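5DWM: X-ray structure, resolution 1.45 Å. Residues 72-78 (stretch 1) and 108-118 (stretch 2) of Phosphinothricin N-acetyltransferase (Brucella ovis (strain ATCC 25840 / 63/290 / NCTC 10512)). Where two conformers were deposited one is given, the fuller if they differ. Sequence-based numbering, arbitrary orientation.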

# COMPACT_ATOMS: atom_id res chain seq x y z
N LEU A 72 24.74 -6.99 -10.97
CA LEU A 72 23.79 -7.28 -12.03
C LEU A 72 22.34 -7.10 -11.60
O LEU A 72 21.44 -7.11 -12.46
CB LEU A 72 23.97 -8.71 -12.53
CG LEU A 72 25.37 -9.04 -13.05
CD1 LEU A 72 25.39 -10.44 -13.61
CD2 LEU A 72 25.78 -8.04 -14.11
N GLY A 73 22.08 -6.95 -10.31
CA GLY A 73 20.72 -6.78 -9.83
C GLY A 73 20.76 -6.61 -8.33
O GLY A 73 21.79 -6.83 -7.68
N TYR A 74 19.62 -6.20 -7.78
CA TYR A 74 19.52 -5.99 -6.35
C TYR A 74 18.10 -6.32 -5.88
O TYR A 74 17.15 -6.35 -6.68
CB TYR A 74 19.93 -4.57 -5.93
CG TYR A 74 19.00 -3.48 -6.43
CD1 TYR A 74 19.20 -2.90 -7.67
CD2 TYR A 74 17.93 -3.03 -5.66
CE1 TYR A 74 18.37 -1.90 -8.14
CE2 TYR A 74 17.09 -2.03 -6.11
CZ TYR A 74 17.31 -1.47 -7.36
OH TYR A 74 16.48 -0.47 -7.83
N ALA A 75 17.98 -6.57 -4.58
CA ALA A 75 16.69 -6.88 -3.98
C ALA A 75 16.69 -6.36 -2.55
O ALA A 75 17.73 -6.37 -1.88
CB ALA A 75 16.40 -8.38 -3.99
N TYR A 76 15.53 -5.91 -2.09
CA TYR A 76 15.41 -5.54 -0.70
C TYR A 76 13.99 -5.81 -0.24
O TYR A 76 13.08 -6.06 -1.04
CB TYR A 76 15.83 -4.08 -0.44
CG TYR A 76 14.93 -3.05 -1.08
CD1 TYR A 76 13.75 -2.64 -0.45
CD2 TYR A 76 15.25 -2.48 -2.31
CE1 TYR A 76 12.93 -1.70 -1.03
CE2 TYR A 76 14.43 -1.53 -2.89
CZ TYR A 76 13.27 -1.15 -2.25
OH TYR A 76 12.45 -0.20 -2.83
N ALA A 77 13.80 -5.77 1.07
CA ALA A 77 12.49 -5.84 1.68
C ALA A 77 12.24 -4.57 2.49
O ALA A 77 13.17 -3.86 2.87
CB ALA A 77 12.36 -7.07 2.58
N SER A 78 10.96 -4.28 2.70
CA SER A 78 10.52 -3.13 3.48
C SER A 78 9.10 -3.41 3.95
O SER A 78 8.53 -4.45 3.64
CB SER A 78 10.60 -1.84 2.65
OG SER A 78 9.79 -1.94 1.49
N LEU A 108 17.82 -16.12 -7.94
CA LEU A 108 18.86 -16.19 -6.92
C LEU A 108 18.65 -15.13 -5.85
O LEU A 108 18.78 -15.42 -4.65
CB LEU A 108 20.24 -16.00 -7.54
CG LEU A 108 20.79 -17.11 -8.42
CD1 LEU A 108 22.14 -16.66 -8.98
CD2 LEU A 108 20.91 -18.41 -7.63
N LEU A 109 18.31 -13.91 -6.26
CA LEU A 109 18.11 -12.82 -5.32
C LEU A 109 16.90 -13.09 -4.43
O LEU A 109 16.96 -12.92 -3.21
CB LEU A 109 17.92 -11.50 -6.07
CG LEU A 109 19.21 -10.82 -6.52
CD1 LEU A 109 18.93 -9.72 -7.53
CD2 LEU A 109 19.96 -10.27 -5.33
N LEU A 110 15.78 -13.48 -5.04
CA LEU A 110 14.54 -13.63 -4.28
C LEU A 110 14.62 -14.82 -3.33
O LEU A 110 14.13 -14.75 -2.20
CB LEU A 110 13.34 -13.73 -5.22
CG LEU A 110 11.94 -13.81 -4.61
CD1 LEU A 110 11.69 -12.68 -3.61
CD2 LEU A 110 10.89 -13.79 -5.71
N ARG A 111 15.25 -15.92 -3.77
CA ARG A 111 15.44 -17.04 -2.86
C ARG A 111 16.19 -16.61 -1.60
O ARG A 111 15.79 -16.95 -0.48
CB ARG A 111 16.16 -18.19 -3.56
CG ARG A 111 16.48 -19.34 -2.63
CD ARG A 111 16.78 -20.62 -3.38
NE ARG A 111 15.62 -21.08 -4.13
CZ ARG A 111 15.57 -21.17 -5.46
NH1 ARG A 111 16.64 -20.84 -6.18
NH2 ARG A 111 14.47 -21.60 -6.06
N GLU A 112 17.26 -15.83 -1.76
CA GLU A 112 18.02 -15.42 -0.59
C GLU A 112 17.26 -14.38 0.23
O GLU A 112 17.32 -14.40 1.47
CB GLU A 112 19.41 -14.92 -1.00
CG GLU A 112 20.33 -14.53 0.16
CD GLU A 112 20.62 -15.68 1.11
OE1 GLU A 112 20.96 -15.41 2.29
OE2 GLU A 112 20.52 -16.85 0.69
N LEU A 113 16.52 -13.49 -0.43
CA LEU A 113 15.71 -12.52 0.30
C LEU A 113 14.65 -13.22 1.14
O LEU A 113 14.43 -12.85 2.30
CB LEU A 113 15.05 -11.54 -0.68
CG LEU A 113 14.40 -10.32 -0.03
CD1 LEU A 113 15.45 -9.36 0.48
CD2 LEU A 113 13.47 -9.63 -0.99
N ILE A 114 13.99 -14.24 0.57
CA ILE A 114 13.03 -15.04 1.33
C ILE A 114 13.68 -15.63 2.56
O ILE A 114 13.11 -15.61 3.66
CB ILE A 114 12.40 -16.13 0.43
CG1 ILE A 114 11.51 -15.51 -0.65
CG2 ILE A 114 11.64 -17.15 1.26
CD1 ILE A 114 11.10 -16.50 -1.73
N ALA A 115 14.89 -16.18 2.40
CA ALA A 115 15.61 -16.75 3.54
C ALA A 115 15.88 -15.71 4.62
O ALA A 115 15.68 -15.96 5.81
CB ALA A 115 16.91 -17.43 3.09
N ARG A 116 16.34 -14.51 4.22
CA ARG A 116 16.66 -13.49 5.21
C ARG A 116 15.41 -12.97 5.91
O ARG A 116 15.41 -12.77 7.13
CB ARG A 116 17.44 -12.35 4.55
CG ARG A 116 18.83 -12.76 4.02
CD ARG A 116 19.82 -12.94 5.16
NE ARG A 116 20.01 -11.70 5.92
CZ ARG A 116 20.89 -10.76 5.61
NH1 ARG A 116 21.68 -10.91 4.56
NH2 ARG A 116 20.98 -9.67 6.36
N ILE A 117 14.33 -12.76 5.16
CA ILE A 117 13.08 -12.27 5.75
C ILE A 117 12.47 -13.32 6.67
O ILE A 117 11.91 -12.99 7.73
CB ILE A 117 12.11 -11.85 4.63
CG1 ILE A 117 12.57 -10.51 4.06
CG2 ILE A 117 10.68 -11.76 5.15
CD1 ILE A 117 12.56 -9.40 5.11
N SER A 118 12.55 -14.59 6.28
CA SER A 118 12.06 -15.66 7.14
C SER A 118 12.84 -15.70 8.45
O SER A 118 12.25 -15.85 9.53
CB SER A 118 12.16 -17.00 6.41
OG SER A 118 11.55 -18.04 7.14

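The strand formed by residues 72-78 packs against the helix of residues 108-118 with the two running in nearly the same direction, their axes 25° apart and 8.3 Å from each other at closest approach. No hydrogen bond crosses the interface; the contact is one of apolar packing and buries 305 Å² in total. On the facing sides, the strand presents glycine and alanine and the helix presents leucine and isoleucine. Ala 75 and Ala 77 direct their CA-to-CB bonds toward the helix, and Gly 73 occupies the equivalent position one step earlier, whereas the intervening Tyr 74 and Tyr 76, and Ser 78 after them, point away. From the helix, Leu 109, Leu 113 and Ile 117, spaced four residues apart and therefore on one face, point toward the strand.

Leu 109 fits against the most closely approaching backbone, with Leu 109 CA lying 6.3 Å from Ala 75 CA. Its side chain is in the common m,t conformation (chi1 -82°, chi2 166°), which carries CD1 over the peptide joining Gly 73 and Tyr 74: Leu 109 CD1 is 3.7 Å from Gly 73 C and 3.6 Å from Tyr 74 N. The absence of a side chain at Gly 73 matters here, since an ideally placed CB would point toward the helix and come to 3.3 Å from Leu 109 CD1, a tight approach. Nearer the root of the leucine, Ala 75 CB meets Leu 109 CB at 4.0 Å, so the methyl group of the alanine rests against the start of the longer side chain.

Leu 113, one turn later, adopts the other common leucine conformation, t,p (chi1 -169°, chi2 73°). Its two methyl groups both lie over the Tyr 76-Ala 77 peptide, CD2 nearer the carbonyl oxygen and CD1 nearer the amide nitrogen. Leu 113 CD2 lies 3.6 Å from Tyr 76 O and 4.4 Å from Ala 75 CB, while Leu 113 CD1 is 4.0 Å from Ala 77 N and 4.4 Å from Ala 77 CB. The side chain thus spans the Tyr 76-Ala 77 peptide and touches both flanking alanines, although its closest contact is with backbone. The approach to Tyr 76 O is van der Waals packing of a methyl group on a carbonyl oxygen.

Ile 117 completes the row. With chi1 at -76° and chi2 at -61° (m,m), Ile 117 CD1 reaches 3.4 Å from Ala 77 CB, a close contact between two methyl carbons and the shortest across the interface. The m value of chi2 departs from the extended t arrangement seen in Ile 114, which lies off the contact.

On the strand, Tyr 74 and Tyr 76 share nearly the same p rotamer, with chi1 of 66° and 67°, and their rings remain beyond the helix's reach. They nevertheless contribute through their main-chain atoms, which the leucine methyl groups approach between the inward-facing positions. The alternation of the strand therefore gives the helix a surface of small side chains and accessible backbone, on which the leucine methyl groups pack.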